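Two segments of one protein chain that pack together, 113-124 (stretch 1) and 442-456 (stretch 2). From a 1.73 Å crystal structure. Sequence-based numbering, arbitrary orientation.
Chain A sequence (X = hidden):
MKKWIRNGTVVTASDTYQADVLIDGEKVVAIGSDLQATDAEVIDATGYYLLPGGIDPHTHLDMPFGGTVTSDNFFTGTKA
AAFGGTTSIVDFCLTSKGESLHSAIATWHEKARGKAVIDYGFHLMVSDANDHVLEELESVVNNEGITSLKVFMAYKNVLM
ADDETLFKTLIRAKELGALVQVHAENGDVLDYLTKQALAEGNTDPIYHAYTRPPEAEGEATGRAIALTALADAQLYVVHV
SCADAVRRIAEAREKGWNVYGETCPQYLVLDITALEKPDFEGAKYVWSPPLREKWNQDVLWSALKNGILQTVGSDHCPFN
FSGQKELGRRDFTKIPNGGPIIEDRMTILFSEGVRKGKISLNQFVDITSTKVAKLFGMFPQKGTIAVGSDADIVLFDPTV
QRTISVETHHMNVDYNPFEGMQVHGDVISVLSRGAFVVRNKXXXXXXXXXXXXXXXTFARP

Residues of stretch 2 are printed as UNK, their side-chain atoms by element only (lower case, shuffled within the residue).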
# COMPACT_ATOMS: atom_id res chain seq x y z
N ARG A 113 24.08 -11.78 39.53
CA ARG A 113 24.73 -12.99 40.05
C ARG A 113 24.32 -13.19 41.52
O ARG A 113 24.30 -12.25 42.30
CB ARG A 113 26.24 -12.87 39.88
CG ARG A 113 27.11 -13.85 40.71
CD ARG A 113 28.60 -13.50 40.54
NE ARG A 113 29.05 -13.62 39.15
CZ ARG A 113 29.42 -12.61 38.36
NH1 ARG A 113 29.40 -11.34 38.79
NH2 ARG A 113 29.82 -12.87 37.11
N GLY A 114 23.83 -14.38 41.84
CA GLY A 114 23.44 -14.67 43.22
C GLY A 114 22.08 -14.12 43.59
O GLY A 114 21.64 -14.23 44.75
N LYS A 115 21.38 -13.53 42.62
CA LYS A 115 20.12 -12.84 42.94
C LYS A 115 18.93 -13.37 42.09
O LYS A 115 17.87 -13.67 42.61
CB LYS A 115 20.29 -11.30 42.78
CG LYS A 115 21.40 -10.70 43.65
CD LYS A 115 21.82 -9.26 43.23
CE LYS A 115 23.37 -9.21 42.97
NZ LYS A 115 24.02 -7.87 43.11
N ALA A 116 19.16 -13.62 40.81
CA ALA A 116 18.06 -14.14 39.93
C ALA A 116 17.55 -15.53 40.35
O ALA A 116 18.37 -16.39 40.79
CB ALA A 116 18.59 -14.20 38.43
N VAL A 117 16.22 -15.72 40.34
CA VAL A 117 15.62 -16.98 40.77
C VAL A 117 15.23 -17.82 39.57
O VAL A 117 14.95 -19.00 39.71
CB VAL A 117 14.39 -16.77 41.68
CG1 VAL A 117 14.77 -15.82 42.85
CG2 VAL A 117 13.20 -16.20 40.90
N ILE A 118 15.30 -17.20 38.38
CA ILE A 118 15.13 -17.95 37.13
C ILE A 118 16.15 -17.45 36.13
O ILE A 118 16.97 -16.56 36.42
CB ILE A 118 13.69 -17.79 36.54
CG1 ILE A 118 13.22 -16.36 36.65
CG2 ILE A 118 12.69 -18.62 37.33
CD1 ILE A 118 13.17 -15.61 35.46
N ASP A 119 16.19 -18.09 34.95
CA ASP A 119 17.31 -17.90 34.05
C ASP A 119 17.22 -16.58 33.29
O ASP A 119 16.13 -16.03 33.13
CB ASP A 119 17.41 -19.06 33.07
CG ASP A 119 17.89 -20.33 33.74
OD1 ASP A 119 18.09 -20.28 34.99
OD2 ASP A 119 18.06 -21.37 33.07
N TYR A 120 18.37 -16.08 32.83
CA TYR A 120 18.41 -14.73 32.24
C TYR A 120 19.47 -14.66 31.16
O TYR A 120 20.58 -15.21 31.32
CB TYR A 120 18.68 -13.64 33.31
CG TYR A 120 19.94 -13.89 34.13
CD1 TYR A 120 19.92 -14.76 35.24
CD2 TYR A 120 21.15 -13.22 33.81
CE1 TYR A 120 21.11 -15.08 35.95
CE2 TYR A 120 22.33 -13.51 34.51
CZ TYR A 120 22.29 -14.40 35.60
OH TYR A 120 23.48 -14.67 36.27
N GLY A 121 19.18 -13.86 30.13
CA GLY A 121 20.22 -13.47 29.22
C GLY A 121 20.30 -11.98 29.22
O GLY A 121 19.50 -11.29 29.93
N PHE A 122 21.26 -11.44 28.46
CA PHE A 122 21.34 -10.01 28.26
C PHE A 122 21.29 -9.66 26.77
O PHE A 122 21.95 -10.30 25.95
CB PHE A 122 22.67 -9.44 28.83
CG PHE A 122 22.83 -9.62 30.32
CD1 PHE A 122 21.75 -9.41 31.21
CD2 PHE A 122 24.06 -10.02 30.84
CE1 PHE A 122 21.87 -9.67 32.53
CE2 PHE A 122 24.19 -10.29 32.21
CZ PHE A 122 23.12 -10.08 33.05
N HIS A 123 20.63 -8.53 26.46
CA HIS A 123 20.92 -7.78 25.21
C HIS A 123 21.97 -6.71 25.52
O HIS A 123 22.13 -6.31 26.66
CB HIS A 123 19.66 -7.04 24.68
CG HIS A 123 18.39 -7.83 24.74
ND1 HIS A 123 18.11 -8.89 23.88
CD2 HIS A 123 17.29 -7.65 25.52
CE1 HIS A 123 16.88 -9.31 24.14
NE2 HIS A 123 16.40 -8.63 25.18
N LEU A 124 22.56 -6.11 24.49
CA LEU A 124 23.56 -5.02 24.74
C LEU A 124 23.18 -3.75 23.99
O LEU A 124 23.03 -3.78 22.75
CB LEU A 124 24.95 -5.48 24.28
CG LEU A 124 26.06 -4.45 24.55
CD1 LEU A 124 26.26 -4.32 26.07
CD2 LEU A 124 27.33 -4.99 23.90
N UNK A 442 3.12 -20.47 46.04
CA UNK A 442 4.06 -20.08 47.10
C UNK A 442 5.48 -20.13 46.55
O UNK A 442 5.79 -20.96 45.68
c UNK A 442 2.19 -22.07 49.86
c UNK A 442 3.92 -21.05 48.28
n UNK A 442 1.74 -21.78 51.09
c UNK A 442 2.52 -20.91 48.95
o UNK A 442 2.31 -23.23 49.45
N UNK A 443 6.32 -19.21 46.98
CA UNK A 443 7.69 -19.18 46.44
C UNK A 443 8.56 -20.20 47.16
O UNK A 443 8.85 -20.05 48.38
c UNK A 443 10.15 -18.03 44.89
c UNK A 443 8.30 -17.79 46.60
c UNK A 443 11.51 -17.88 44.50
c UNK A 443 9.76 -17.72 46.21
c UNK A 443 10.69 -17.18 47.08
c UNK A 443 12.44 -17.41 45.42
c UNK A 443 12.03 -17.03 46.71
N UNK A 444 9.05 -21.20 46.42
CA UNK A 444 9.89 -22.26 46.98
C UNK A 444 11.30 -22.32 46.36
O UNK A 444 12.15 -23.13 46.76
c UNK A 444 7.89 -23.62 47.66
c UNK A 444 9.21 -23.65 46.90
c UNK A 444 8.93 -23.99 45.43
N UNK A 445 11.59 -21.35 45.48
CA UNK A 445 12.91 -21.24 44.88
C UNK A 445 13.86 -20.46 45.77
O UNK A 445 13.63 -20.33 46.98
N UNK A 446 14.93 -19.91 45.20
CA UNK A 446 15.86 -19.11 46.00
C UNK A 446 16.67 -18.13 45.19
O UNK A 446 16.94 -18.34 44.00
n UNK A 446 17.32 -22.20 45.67
c UNK A 446 17.68 -20.91 46.00
c UNK A 446 18.94 -20.75 45.53
c UNK A 446 16.80 -20.01 46.82
n UNK A 446 19.31 -21.92 44.92
c UNK A 446 18.29 -22.76 44.96
N UNK A 447 17.03 -17.02 45.83
CA UNK A 447 17.98 -16.07 45.20
C UNK A 447 19.21 -16.83 44.69
O UNK A 447 19.85 -17.57 45.45
c UNK A 447 18.41 -14.97 46.22
N UNK A 448 19.57 -16.59 43.43
CA UNK A 448 20.77 -17.20 42.85
C UNK A 448 20.56 -18.57 42.21
O UNK A 448 21.48 -19.13 41.61
N UNK A 449 19.34 -19.10 42.27
CA UNK A 449 19.06 -20.34 41.54
C UNK A 449 19.20 -20.17 40.02
O UNK A 449 19.49 -21.14 39.28
c UNK A 449 17.65 -20.83 41.88
N UNK A 450 18.80 -19.00 39.54
CA UNK A 450 18.80 -18.68 38.12
C UNK A 450 20.19 -18.64 37.55
O UNK A 450 21.16 -18.37 38.27
N UNK A 451 20.31 -19.03 36.28
CA UNK A 451 21.61 -19.04 35.57
C UNK A 451 21.58 -18.17 34.31
O UNK A 451 20.54 -18.01 33.67
n UNK A 451 22.78 -23.44 35.20
c UNK A 451 22.12 -21.40 36.34
n UNK A 451 22.89 -25.19 36.72
c UNK A 451 23.19 -22.43 36.15
n UNK A 451 22.23 -25.58 34.56
c UNK A 451 22.63 -24.74 35.50
c UNK A 451 22.02 -20.46 35.14
N UNK A 452 22.75 -17.64 33.99
CA UNK A 452 22.92 -16.82 32.78
C UNK A 452 22.84 -17.74 31.58
O UNK A 452 23.42 -18.84 31.60
c UNK A 452 24.10 -13.54 29.97
c UNK A 452 25.77 -15.19 29.37
c UNK A 452 25.59 -15.83 30.59
o UNK A 452 25.25 -13.36 27.92
c UNK A 452 23.88 -14.22 31.18
c UNK A 452 25.04 -14.04 29.08
c UNK A 452 24.59 -15.39 31.49
c UNK A 452 24.31 -16.12 32.80
N UNK A 453 22.16 -17.29 30.53
CA UNK A 453 22.05 -18.08 29.29
C UNK A 453 22.88 -17.47 28.18
O UNK A 453 22.72 -16.28 27.87
c UNK A 453 20.45 -18.96 27.51
c UNK A 453 20.57 -18.12 28.81
c UNK A 453 19.72 -18.74 29.93
N UNK A 454 23.89 -18.21 27.71
CA UNK A 454 24.74 -17.74 26.59
C UNK A 454 24.03 -18.08 25.29
O UNK A 454 23.70 -19.26 25.06
c UNK A 454 29.80 -17.58 27.79
c UNK A 454 26.14 -18.43 26.61
c UNK A 454 28.57 -18.51 27.44
c UNK A 454 27.17 -17.82 27.59
n UNK A 454 29.59 -16.55 28.87
N UNK A 455 23.65 -17.07 24.52
CA UNK A 455 22.74 -17.29 23.40
C UNK A 455 23.44 -17.48 22.09
O UNK A 455 24.58 -17.02 21.90
c UNK A 455 19.96 -14.88 24.78
c UNK A 455 20.96 -16.06 24.69
n UNK A 455 20.64 -13.58 24.68
c UNK A 455 20.53 -12.77 23.63
n UNK A 455 19.75 -13.11 22.58
n UNK A 455 21.18 -11.59 23.64
c UNK A 455 21.75 -16.11 23.35
N UNK A 456 22.81 -18.27 21.21
CA UNK A 456 23.41 -18.58 19.94
C UNK A 456 23.25 -17.44 18.94
O UNK A 456 22.40 -16.54 19.12
c UNK A 456 22.84 -19.91 19.41
o UNK A 456 21.46 -19.77 19.19
O HOH W 1 21.36 -15.92 40.02
O HOH W 2 14.35 -20.31 42.23
O HOH W 3 23.57 -16.61 37.98
O HOH W 4 22.48 -13.67 26.92

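Position 442 has three side-chain carbons, the last bearing one oxygen and one nitrogen. It lies far from stretch 1: Gln442, where a polar amide suits an exposed site. Position 443 carries one carbon and a six-carbon ring without oxygen, so it is Phe443; its CZ lies 3.8 Å from Val117 CG1, an apolar contact. Position 444, one carbon bearing two more, is Val444, out of reach. Position 445 has no side-chain atoms: Gly445, where a CB would be crowded by Phe443 CE1.

At 446 a carbon leads to a five-membered ring of three carbons and two nitrogens, hence His446. The ring stays clear of stretch 1, while the backbone O lies 3.5 Å from Val117 CG1. Position 447 has a single carbon, Ala447, small enough for a close backbone approach: its CA is 3.5 Å from Lys115 O.

Position 448 lacks a side chain. Gly448 fits a phi of 88°, where a CB would jam against the preceding carbonyl and also crowd Gly114 CA. Position 449, one carbon, is Ala449; its CB lies 3.9 Å from Val117 O, and its N closes the type II turn by bonding to His446 O at 3.1 Å. Position 450 is bare again: in Gly450 an ideal CB would fall 2.0 Å from Ile118 O, a clash.

Position 451 shows three carbons, a nitrogen, and a carbon with two nitrogens: Arg451. Its CA-to-CB bond points away overall, although CB lies 3.9 Å from Asp119 OD1; the residue is exposed, which suits a long charged side chain. At 452 one carbon leads to a ring of six carbons bearing an oxygen, giving Tyr452; its CE1 packs 3.6 Å from Phe122 CD2. Position 453, a carbon bearing two others, is Val453, pointing toward stretch 1, with CG2 3.9 Å from Asp119 CB in a buried site. Position 454, four carbons ending in nitrogen, is Lys454, exposed and free of the contact.

Position 455 shows three carbons, a nitrogen, and a carbon carrying two more nitrogens, and its end reaches the backbone of Phe122; it is Arg455. Its NH1 donates to Phe122 O at 2.8 Å, near the guanidinium plane. Position 456, one carbon and one oxygen, is Ser456, exposed and out of reach.

The contact works chiefly through backbone. Ala116 O accepts from Gly450 N at 2.9 Å and, weakly, from Gly448 N at 2.9 Å. Arg451 N donates to Asp119 OD1 at 2.9 Å; a single bridge follows, Tyr120 N to Arg451 O at 3.0 Å and Val453 N to Tyr120 O at 2.7 Å. Tyr452 CA sits over the Tyr120 ring, while one water links Phe122 N, Tyr452 OH, Val453 O and Arg455 NE.

Stretch 2, residues 442-456: QFVGHAGAGRYVKRS
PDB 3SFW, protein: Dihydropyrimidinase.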